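Local coordinates for protein nicotinamide riboside transporter PnuC (Neisseria mucosa ATCC 25996, PDB 4QTN) that probably transports nicotinamide riboside, a vitamin B3 precursor of NAD, across the inner membrane as a homotrimer, at residues Asp160-Val165 and Asn189-Ser194. Numbering follows the deposited sequence.
Sequences DGVTVV and NILTIS. With NNR (Nicotinamide riboside), chain I.
The torsions of Val-162 and Leu-191 turn a methyl of each to the other: CG1 of Val-162 is anti to its backbone N (chi1 165°), while Leu-191 holds CG beside its own N, with CD1 continuing in an extended chain. The two methyls, Val-162 CG1 and Leu-191 CD1, touch at 3.8 Å. This is a near-antiparallel pairing of transmembrane helices 158-175 and 181-198, successive in the chain; the axes of the short segments run at 149° between their N-to-C directions and approach to 9.6 Å. The backbones come nearest at Thr-163 and Leu-191, whose CA atoms are 6.1 Å apart. Both CB bonds point toward the opposing helix, and Thr-163 CB lies 3.8 Å from Leu-191 CB, so the contact at this level is made by the roots of the side chains. The side chains of Thr-163 and Thr-192 lie roughly perpendicular to each other. Their OG1 atoms are 3.7 Å apart, too far for a hydrogen bond, and each has a partner elsewhere: Thr-192 OG1 bonds to the carbonyl oxygen of Val-188 in its own helix, Thr-163 OG1 weakly to Glu-87 OE2 of helix 85-107. All four touching residues are buried, and Val-162 also packs against Val-33 of a second subunit of the trimer, which places the contact close to the subunit interface. Asn-189, two positions before Leu-191, belongs to the substrate pocket; the bond to its CB leads away from segment 160-165, although the amide end swings back somewhat. This amide pairs with the carboxamide of nicotinamide riboside through two hydrogen bonds: ND2 gives to O7 at 3.2 Å, and OD1 receives from N7 at 3.0 Å with an N-H...O angle of 158°.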
ATOM      1  N   ASP C 160      16.862  11.635  -2.815  1.00124.73           N
ATOM      2  CA  ASP C 160      16.744  12.570  -1.689  1.00128.23           C
ATOM      3  C   ASP C 160      16.367  13.909  -2.264  1.00126.93           C
ATOM      4  O   ASP C 160      15.744  14.743  -1.595  1.00125.63           O
ATOM      5  CB  ASP C 160      18.071  12.715  -0.922  1.00149.10           C
ATOM      6  CG  ASP C 160      18.656  11.369  -0.459  1.00167.72           C
ATOM      7  OD1 ASP C 160      18.627  10.387  -1.238  1.00176.63           O
ATOM      8  OD2 ASP C 160      19.200  11.315   0.670  1.00179.34           O
ATOM      9  N   GLY C 161      16.745  14.110  -3.526  1.00127.20           N
ATOM     10  CA  GLY C 161      16.474  15.360  -4.227  1.00130.46           C
ATOM     11  C   GLY C 161      15.033  15.470  -4.694  1.00126.29           C
ATOM     12  O   GLY C 161      14.372  16.475  -4.426  1.00127.86           O
ATOM     13  N   VAL C 162      14.554  14.427  -5.390  1.00124.15           N
ATOM     14  CA  VAL C 162      13.172  14.363  -5.924  1.00119.66           C
ATOM     15  C   VAL C 162      12.126  14.613  -4.844  1.00120.63           C
ATOM     16  O   VAL C 162      11.235  15.444  -5.018  1.00128.60           O
ATOM     17  CB  VAL C 162      12.872  13.002  -6.630  1.00114.22           C
ATOM     18  CG1 VAL C 162      11.381  12.807  -6.828  1.00105.01           C
ATOM     19  CG2 VAL C 162      13.584  12.922  -7.969  1.00122.22           C
ATOM     20  N   THR C 163      12.240  13.908  -3.729  1.00116.02           N
ATOM     21  CA  THR C 163      11.303  14.105  -2.645  1.00120.53           C
ATOM     22  C   THR C 163      11.278  15.570  -2.139  1.00119.30           C
ATOM     23  O   THR C 163      10.324  15.987  -1.476  1.00127.34           O
ATOM     24  CB  THR C 163      11.491  13.061  -1.499  1.00124.55           C
ATOM     25  OG1 THR C 163      11.110  13.626  -0.235  1.00127.45           O
ATOM     26  CG2 THR C 163      12.923  12.596  -1.429  1.00135.58           C
ATOM     27  N   VAL C 164      12.262  16.372  -2.528  1.00113.71           N
ATOM     28  CA  VAL C 164      12.293  17.752  -2.038  1.00118.05           C
ATOM     29  C   VAL C 164      11.505  18.793  -2.859  1.00118.68           C
ATOM     30  O   VAL C 164      10.800  19.625  -2.283  1.00116.09           O
ATOM     31  CB  VAL C 164      13.707  18.241  -1.729  1.00125.38           C
ATOM     32  CG1 VAL C 164      13.670  19.701  -1.276  1.00124.43           C
ATOM     33  CG2 VAL C 164      14.324  17.367  -0.651  1.00130.24           C
ATOM     34  N   VAL C 165      11.619  18.745  -4.192  1.00119.05           N
ATOM     35  CA  VAL C 165      10.742  19.547  -5.075  1.00113.60           C
ATOM     36  C   VAL C 165       9.276  19.231  -4.754  1.00107.84           C
ATOM     37  O   VAL C 165       8.492  20.124  -4.401  1.00104.63           O
ATOM     38  CB  VAL C 165      11.019  19.264  -6.585  1.00114.18           C
ATOM     39  CG1 VAL C 165       9.835  19.685  -7.454  1.00109.49           C
ATOM     40  CG2 VAL C 165      12.291  19.959  -7.043  1.00118.66           C
ATOM     41  N   ASN C 189       5.149  10.773   0.533  1.00 93.25           N
ATOM     42  CA  ASN C 189       5.169   9.789   1.631  1.00100.18           C
ATOM     43  C   ASN C 189       5.773   8.417   1.250  1.00100.50           C
ATOM     44  O   ASN C 189       6.614   7.888   1.975  1.00103.61           O
ATOM     45  CB  ASN C 189       3.799   9.676   2.345  1.00 99.62           C
ATOM     46  CG  ASN C 189       3.428  10.957   3.121  1.00 98.03           C
ATOM     47  OD1 ASN C 189       2.247  11.203   3.419  1.00 89.19           O
ATOM     48  ND2 ASN C 189       4.438  11.796   3.416  1.00 91.99           N
ATOM     49  N   ILE C 190       5.408   7.889   0.084  1.00 93.82           N
ATOM     50  CA  ILE C 190       6.092   6.712  -0.442  1.00 91.25           C
ATOM     51  C   ILE C 190       7.588   6.976  -0.666  1.00 97.20           C
ATOM     52  O   ILE C 190       8.390   6.069  -0.597  1.00102.75           O
ATOM     53  CB  ILE C 190       5.477   6.236  -1.750  1.00 89.05           C
ATOM     54  CG1 ILE C 190       4.059   5.726  -1.517  1.00 84.50           C
ATOM     55  CG2 ILE C 190       6.336   5.157  -2.376  1.00 87.04           C
ATOM     56  CD1 ILE C 190       3.323   5.356  -2.793  1.00 86.38           C
ATOM     57  N   LEU C 191       7.962   8.223  -0.909  1.00 99.89           N
ATOM     58  CA  LEU C 191       9.385   8.539  -1.102  1.00102.03           C
ATOM     59  C   LEU C 191      10.177   8.608   0.194  1.00103.52           C
ATOM     60  O   LEU C 191      11.179   7.919   0.339  1.00104.90           O
ATOM     61  CB  LEU C 191       9.573   9.792  -1.950  1.00100.81           C
ATOM     62  CG  LEU C 191       9.149   9.532  -3.395  1.00 96.73           C
ATOM     63  CD1 LEU C 191       9.459  10.714  -4.290  1.00 91.16           C
ATOM     64  CD2 LEU C 191       9.797   8.254  -3.920  1.00 97.92           C
ATOM     65  N   THR C 192       9.700   9.400   1.154  1.00101.83           N
ATOM     66  CA  THR C 192      10.362   9.506   2.463  1.00108.93           C
ATOM     67  C   THR C 192      10.442   8.173   3.261  1.00116.21           C
ATOM     68  O   THR C 192      11.355   7.998   4.075  1.00124.10           O
ATOM     69  CB  THR C 192       9.721  10.579   3.344  1.00102.79           C
ATOM     70  OG1 THR C 192       9.519  11.754   2.573  1.00103.61           O
ATOM     71  CG2 THR C 192      10.619  10.913   4.503  1.00107.93           C
ATOM     72  N   ILE C 193       9.493   7.253   3.040  1.00105.81           N
ATOM     73  CA  ILE C 193       9.600   5.927   3.649  1.00102.25           C
ATOM     74  C   ILE C 193      10.868   5.244   3.147  1.00102.72           C
ATOM     75  O   ILE C 193      11.641   4.713   3.947  1.00106.90           O
ATOM     76  CB  ILE C 193       8.359   5.042   3.387  1.00101.94           C
ATOM     77  CG1 ILE C 193       7.193   5.479   4.258  1.00101.96           C
ATOM     78  CG2 ILE C 193       8.659   3.598   3.724  1.00106.11           C
ATOM     79  CD1 ILE C 193       5.879   4.865   3.843  1.00100.51           C
ATOM     80  N   SER C 194      11.098   5.308   1.825  1.00100.31           N
ATOM     81  CA  SER C 194      12.343   4.799   1.193  1.00102.80           C
ATOM     82  C   SER C 194      13.575   5.485   1.723  1.00107.11           C
ATOM     83  O   SER C 194      14.594   4.852   1.896  1.00117.01           O
ATOM     84  CB  SER C 194      12.316   4.996  -0.317  1.00104.04           C
ATOM     85  OG  SER C 194      11.216   4.355  -0.908  1.00109.48           O
TER
HETATM   86  O2R NNR I 301       1.921  21.062   7.514  1.00105.58           O
HETATM   87  C2R NNR I 301       2.658  19.748   7.235  1.00103.59           C
HETATM   88  C3R NNR I 301       4.081  19.817   7.802  1.00104.16           C
HETATM   89  O3R NNR I 301       4.498  21.108   7.814  1.00125.38           O
HETATM   90  C4R NNR I 301       4.934  19.031   6.828  1.00105.77           C
HETATM   91  C5R NNR I 301       5.116  17.519   7.268  1.00111.39           C
HETATM   92  O5R NNR I 301       5.613  16.754   6.119  1.00117.91           O
HETATM   93  O4R NNR I 301       4.313  19.105   5.685  1.00103.24           O
HETATM   94  C1R NNR I 301       2.786  19.525   5.962  1.00 99.60           C
HETATM   95  N1  NNR I 301       1.881  18.457   5.495  1.00 99.32           N
HETATM   96  C2  NNR I 301       2.365  17.169   5.220  1.00 83.42           C
HETATM   97  C6  NNR I 301       0.541  18.719   5.332  1.00 95.62           C
HETATM   98  C5  NNR I 301      -0.329  17.688   4.899  1.00 95.41           C
HETATM   99  C4  NNR I 301       0.159  16.431   4.615  1.00 77.23           C
HETATM  100  C3  NNR I 301       1.482  16.155   4.784  1.00 77.25           C
HETATM  101  C7  NNR I 301       1.973  14.746   4.502  1.00 88.53           C
HETATM  102  O7  NNR I 301       3.116  14.542   4.219  1.00 99.16           O
HETATM  103  N7  NNR I 301       1.052  13.645   4.591  1.00102.10           N